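Local coordinates for aspartate aminotransferase, mitochondrial (Trypanosoma brucei brucei, PDB 4W5K), which catalyses the pyridoxal-phosphate-dependent transfer of an amino group between aspartate and 2-oxoglutarate as a homodimer, at the interface of chains A and B. Residues are numbered along the deposited sequence; one frame, centred on the assembly and turned at random. Chains: chain A/B, Aspartate aminotransferase, mitochondrial.

Contact 1: the interface of chains A and B. Residues chain A 60, 287-288, 291; chain B 251-252, 288.
Backbone hydrogen bonds tie A:Met60 and A:Leu287 to B:Gly251, in the 3-10 turn 250-252, at this part of the homodimer interface. The amide N of B:Gly251 donates to the carbonyl O of A:Met60 at 2.9 Å, and the B:Gly251 carbonyl O accepts from A:Leu287 N, the first residue of helix 287-297, at 3.0 Å. One glycine thus uses both its amide and its carbonyl across the dimer. A water adds a polar bridge: it lies in the imidazole plane of B:His252, 2.8 Å from ND1 on a nearly straight line (178° at H), and also joins the backbone N of A:Tyr288.

Apolar packing surrounds these bonds. The imidazole of B:His252 lies between A:Trp291 and A:Met60; it crosses the indole at about a right angle, its CE1 3.8 Å from CZ3 of A:Trp291. At the imidazole's edge, A:Met60 brings its sulfur SD in plane, 3.9 Å from CD2; the methionine chain is extended beyond CG (chi2 -178°), which carries the sulfur that far. Within chain B, the B:Tyr288 ring backs one imidazole face and so helps fix its rotation. The two copies of Tyr288 cross at about a right angle, overlapping at their CD2/CE2 rims, CD2 of A:Tyr288 3.6 Å from CD2 of B:Tyr288.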
# COMPACT_ATOMS: atom_id res chain seq x y z
N MET A 60 -11.81 -4.89 11.38
CA MET A 60 -11.04 -4.09 10.41
C MET A 60 -9.87 -3.36 11.08
O MET A 60 -9.33 -2.43 10.49
CB MET A 60 -11.94 -3.07 9.70
CG MET A 60 -13.09 -3.68 8.90
SD MET A 60 -14.05 -2.41 8.05
CE MET A 60 -15.25 -3.45 7.21
N LEU A 287 -5.71 -5.63 4.62
CA LEU A 287 -6.22 -6.90 5.13
C LEU A 287 -6.75 -7.90 4.11
O LEU A 287 -6.55 -9.11 4.30
CB LEU A 287 -7.36 -6.63 6.10
CG LEU A 287 -7.03 -5.89 7.39
CD1 LEU A 287 -8.32 -5.37 7.97
CD2 LEU A 287 -6.33 -6.82 8.38
N TYR A 288 -7.47 -7.42 3.10
CA TYR A 288 -8.40 -8.29 2.35
C TYR A 288 -7.70 -9.46 1.68
O TYR A 288 -8.10 -10.62 1.84
CB TYR A 288 -9.17 -7.47 1.31
CG TYR A 288 -10.24 -8.27 0.58
CD1 TYR A 288 -9.95 -8.91 -0.61
CD2 TYR A 288 -11.53 -8.35 1.07
CE1 TYR A 288 -10.90 -9.62 -1.29
CE2 TYR A 288 -12.49 -9.06 0.40
CZ TYR A 288 -12.17 -9.69 -0.78
OH TYR A 288 -13.10 -10.41 -1.49
N TRP A 291 -6.33 -12.03 4.20
CA TRP A 291 -7.40 -12.86 4.72
C TRP A 291 -7.73 -14.02 3.78
O TRP A 291 -7.84 -15.18 4.19
CB TRP A 291 -8.68 -12.04 4.89
CG TRP A 291 -8.76 -11.21 6.12
CD1 TRP A 291 -8.06 -11.34 7.28
CD2 TRP A 291 -9.65 -10.10 6.29
NE1 TRP A 291 -8.48 -10.37 8.19
CE2 TRP A 291 -9.45 -9.60 7.59
CE3 TRP A 291 -10.59 -9.48 5.46
CZ2 TRP A 291 -10.16 -8.49 8.09
CZ3 TRP A 291 -11.30 -8.39 5.96
CH2 TRP A 291 -11.08 -7.91 7.26
N GLY B 251 -7.58 -1.09 8.69
CA GLY B 251 -6.75 -2.10 8.04
C GLY B 251 -6.92 -2.24 6.54
O GLY B 251 -6.16 -2.96 5.88
N HIS B 252 -7.92 -1.58 5.99
CA HIS B 252 -8.12 -1.60 4.53
C HIS B 252 -7.32 -0.49 3.81
O HIS B 252 -7.24 -0.50 2.58
CB HIS B 252 -9.61 -1.53 4.19
CG HIS B 252 -10.34 -2.80 4.49
ND1 HIS B 252 -10.00 -4.01 3.91
CD2 HIS B 252 -11.40 -3.04 5.29
CE1 HIS B 252 -10.82 -4.94 4.35
NE2 HIS B 252 -11.68 -4.39 5.19
N TYR B 288 -10.51 -2.10 -1.78
CA TYR B 288 -11.65 -2.38 -0.89
C TYR B 288 -12.16 -1.11 -0.20
O TYR B 288 -13.36 -0.80 -0.22
CB TYR B 288 -11.25 -3.44 0.14
CG TYR B 288 -12.42 -3.96 0.96
CD1 TYR B 288 -12.89 -3.27 2.07
CD2 TYR B 288 -13.03 -5.17 0.61
CE1 TYR B 288 -13.95 -3.75 2.81
CE2 TYR B 288 -14.09 -5.66 1.35
CZ TYR B 288 -14.55 -4.95 2.45
OH TYR B 288 -15.59 -5.44 3.19
O HOH W 1 -7.85 -4.44 2.09

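Contact 2: the interface of chains A and B. Residues chain A 101-102, 253; chain B 62, 279, 282-284.
A:Arg253, a cofactor-binding residue, reaches across the dimer to the backbone of B:Tyr282 and B:Asn284, in an aminotransferase of class I whose pyridoxal-phosphate site lies beside the subunit boundary. Its guanidinium NH2 donates to the carbonyl O of B:Tyr282 at 2.9 Å in a fairly straight bond (166° at H). That oxygen lies almost in the guanidinium plane, although the donor sits well above the plane of the carbonyl. NE makes a weak hydrogen bond to the B:Asn284 backbone O at 2.9 Å; the side-chain OD1 is also near, but the N-H points elsewhere. Bends at chi2 (-48°) and chi3 (-64°) fold the arginine so that NE and NH2 both face the 282-284 segment. On the other side, NH1 lies in plane at the edge of the ring of B:Tyr62, which the partner subunit contributes to the cofactor site, 3.5 Å from CE1, with guanidinium and ring steeply inclined.

A:Thr101, another cofactor-binding residue, near the start of helix 99-110, packs against the end of helix 264-282. Its methyl CG2 lies 3.8 Å from CA of B:Tyr282, while the hydroxyl OG1 passes the CB of B:Ser283 at 3.6 Å, a van der Waals contact. Within chain A, OG1 lies in plane at the guanidinium edge of A:Arg253.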
# COMPACT_ATOMS: atom_id res chain seq x y z
N THR A 101 4.97 -5.78 -6.37
CA THR A 101 5.60 -4.48 -6.56
C THR A 101 6.14 -3.99 -5.23
O THR A 101 7.31 -3.58 -5.17
CB THR A 101 4.64 -3.43 -7.14
OG1 THR A 101 4.10 -3.92 -8.39
CG2 THR A 101 5.37 -2.11 -7.37
N GLY A 102 5.31 -4.05 -4.19
CA GLY A 102 5.75 -3.64 -2.85
C GLY A 102 6.94 -4.46 -2.37
O GLY A 102 7.89 -3.94 -1.77
N ARG A 253 -3.95 -5.86 -3.77
CA ARG A 253 -2.54 -5.57 -3.49
C ARG A 253 -1.95 -6.49 -2.43
O ARG A 253 -1.60 -6.04 -1.32
CB ARG A 253 -2.37 -4.10 -3.06
CG ARG A 253 -3.08 -3.07 -3.96
CD ARG A 253 -2.81 -3.31 -5.47
NE ARG A 253 -1.39 -3.13 -5.81
CZ ARG A 253 -0.63 -4.06 -6.38
NH1 ARG A 253 -1.12 -5.27 -6.68
NH2 ARG A 253 0.66 -3.80 -6.64
N TYR B 62 -6.86 -4.33 -11.32
CA TYR B 62 -6.15 -3.18 -10.77
C TYR B 62 -6.91 -1.87 -10.91
O TYR B 62 -7.51 -1.61 -11.97
CB TYR B 62 -4.81 -3.00 -11.47
CG TYR B 62 -3.82 -4.10 -11.32
CD1 TYR B 62 -3.18 -4.33 -10.11
CD2 TYR B 62 -3.44 -4.88 -12.43
CE1 TYR B 62 -2.24 -5.32 -9.99
CE2 TYR B 62 -2.50 -5.87 -12.32
CZ TYR B 62 -1.89 -6.08 -11.10
OH TYR B 62 -0.93 -7.04 -10.98
N ARG B 279 3.92 4.60 -8.72
CA ARG B 279 4.13 3.37 -9.47
C ARG B 279 5.32 2.54 -8.91
O ARG B 279 5.16 1.33 -8.67
CB ARG B 279 4.31 3.70 -10.96
CG ARG B 279 4.20 2.50 -11.88
CD ARG B 279 4.19 2.95 -13.35
NE ARG B 279 2.96 3.63 -13.74
CZ ARG B 279 2.88 4.92 -14.07
NH1 ARG B 279 3.96 5.69 -14.04
NH2 ARG B 279 1.71 5.45 -14.43
N TYR B 282 4.21 0.94 -5.12
CA TYR B 282 3.24 -0.15 -4.96
C TYR B 282 2.31 -0.32 -6.17
O TYR B 282 1.33 -1.06 -6.08
CB TYR B 282 2.40 0.07 -3.69
CG TYR B 282 1.69 1.39 -3.64
CD1 TYR B 282 0.44 1.56 -4.24
CD2 TYR B 282 2.25 2.47 -2.97
CE1 TYR B 282 -0.24 2.78 -4.18
CE2 TYR B 282 1.60 3.70 -2.92
CZ TYR B 282 0.36 3.85 -3.52
OH TYR B 282 -0.27 5.08 -3.48
N SER B 283 2.64 0.38 -7.26
CA SER B 283 1.96 0.26 -8.56
C SER B 283 0.56 0.92 -8.59
O SER B 283 0.30 1.81 -9.41
CB SER B 283 1.86 -1.22 -8.96
OG SER B 283 1.59 -1.35 -10.34
N ASN B 284 -0.33 0.48 -7.71
CA ASN B 284 -1.69 1.04 -7.63
C ASN B 284 -2.29 0.65 -6.30
O ASN B 284 -1.83 -0.29 -5.66
CB ASN B 284 -2.53 0.54 -8.83
CG ASN B 284 -2.33 -0.93 -9.09
OD1 ASN B 284 -2.75 -1.75 -8.28
ND2 ASN B 284 -1.66 -1.28 -10.21

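Contact 3: the interface of chains A and B. Residues chain A 251-253, 286; chain B 284-287.
The proline-containing segment 284-286 and the start of helix 287-298 in chain B pack against the 3-10 turn 250-252 of chain A and the arginine that follows it, close to the two-fold axis of the homodimer. At the helix start, B:Leu287 N donates a hydrogen bond to the A:Gly251 carbonyl O at 3.0 Å. The bond is moderately bent, and its donor lies clearly off the carbonyl plane. The leucine side chain also packs on the glycine: CG lies 3.4 Å from the same carbonyl O, and branch CD1 rests 3.6 Å from the glycine CA. This packing follows from placing CG anti to the carbonyl carbon, beside the backbone N (chi1 -63°), which turns the isobutyl group to the side where its own amide meets A:Gly251. Polar and apolar parts of one residue therefore close on the same glycine.

B:Pro286 fits against the aliphatic portion of A:Arg253. The arginine CG lies 3.6 Å from the proline CA, and CB of the ring also approaches the A:His252 carbonyl O at 3.9 Å. The arginine methylenes thus pack on the proline while its guanidinium continues towards the cofactor site. Nearer the axis, the side chains of the two symmetry-related prolines cross at about a right angle, CB of A:Pro286 being 4.1 Å from CB of B:Pro286.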
# COMPACT_ATOMS: atom_id res chain seq x y z
N GLY A 251 -6.14 -6.09 -7.71
CA GLY A 251 -6.39 -4.78 -7.11
C GLY A 251 -6.43 -4.77 -5.59
O GLY A 251 -6.49 -3.69 -4.98
N HIS A 252 -6.38 -5.93 -4.96
CA HIS A 252 -6.37 -5.92 -3.50
C HIS A 252 -4.95 -5.78 -2.89
O HIS A 252 -4.81 -5.58 -1.67
CB HIS A 252 -7.09 -7.16 -2.98
CG HIS A 252 -8.58 -7.09 -3.14
ND1 HIS A 252 -9.33 -6.09 -2.56
CD2 HIS A 252 -9.46 -7.86 -3.83
CE1 HIS A 252 -10.61 -6.27 -2.86
NE2 HIS A 252 -10.71 -7.34 -3.63
N ARG A 253 -3.95 -5.86 -3.77
CA ARG A 253 -2.54 -5.57 -3.49
C ARG A 253 -1.95 -6.49 -2.43
O ARG A 253 -1.60 -6.04 -1.32
CB ARG A 253 -2.37 -4.10 -3.06
CG ARG A 253 -3.08 -3.07 -3.96
CD ARG A 253 -2.81 -3.31 -5.47
NE ARG A 253 -1.39 -3.13 -5.81
CZ ARG A 253 -0.63 -4.06 -6.38
NH1 ARG A 253 -1.12 -5.27 -6.68
NH2 ARG A 253 0.66 -3.80 -6.64
N PRO A 286 -2.83 -3.86 3.61
CA PRO A 286 -4.27 -4.08 3.50
C PRO A 286 -4.66 -5.52 3.82
O PRO A 286 -4.03 -6.50 3.37
CB PRO A 286 -4.58 -3.72 2.05
CG PRO A 286 -3.26 -3.88 1.30
CD PRO A 286 -2.20 -3.52 2.32
N ASN B 284 -0.33 0.48 -7.71
CA ASN B 284 -1.69 1.04 -7.63
C ASN B 284 -2.29 0.65 -6.30
O ASN B 284 -1.83 -0.29 -5.66
CB ASN B 284 -2.53 0.54 -8.83
CG ASN B 284 -2.33 -0.93 -9.09
OD1 ASN B 284 -2.75 -1.75 -8.28
ND2 ASN B 284 -1.66 -1.28 -10.21
N PRO B 285 -3.32 1.39 -5.83
CA PRO B 285 -3.75 1.23 -4.45
C PRO B 285 -4.88 0.22 -4.26
O PRO B 285 -5.55 -0.13 -5.22
CB PRO B 285 -4.23 2.64 -4.06
CG PRO B 285 -4.83 3.14 -5.38
CD PRO B 285 -3.91 2.59 -6.47
N PRO B 286 -5.08 -0.24 -3.02
CA PRO B 286 -6.04 -1.33 -2.80
C PRO B 286 -7.51 -0.89 -2.96
O PRO B 286 -7.91 0.20 -2.58
CB PRO B 286 -5.74 -1.78 -1.37
CG PRO B 286 -5.10 -0.52 -0.70
CD PRO B 286 -4.27 0.04 -1.83
N LEU B 287 -8.29 -1.76 -3.59
CA LEU B 287 -9.66 -1.44 -3.96
C LEU B 287 -10.65 -1.28 -2.82
O LEU B 287 -11.58 -0.46 -2.91
CB LEU B 287 -10.22 -2.54 -4.86
CG LEU B 287 -9.54 -2.75 -6.21
CD1 LEU B 287 -9.88 -4.16 -6.73
CD2 LEU B 287 -9.96 -1.69 -7.22

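The C-alpha centres of contacts 2 and 3 are about 7 Å apart, and both include A:Arg253 and B:Asn284. The centre of contact 1 lies about 10 Å from that of contact 3 and 16 Å from that of contact 2, so contact 3 lies between the other two. The 250-252 turn and the start of the helix at 287 recur with chains exchanged in contacts 1 and 3, as the two-fold symmetry requires. The three patches appear to form one strip of interface that reaches the cofactor-binding residues of contact 2, so dimer packing probably helps position the pyridoxal-phosphate pocket in each subunit.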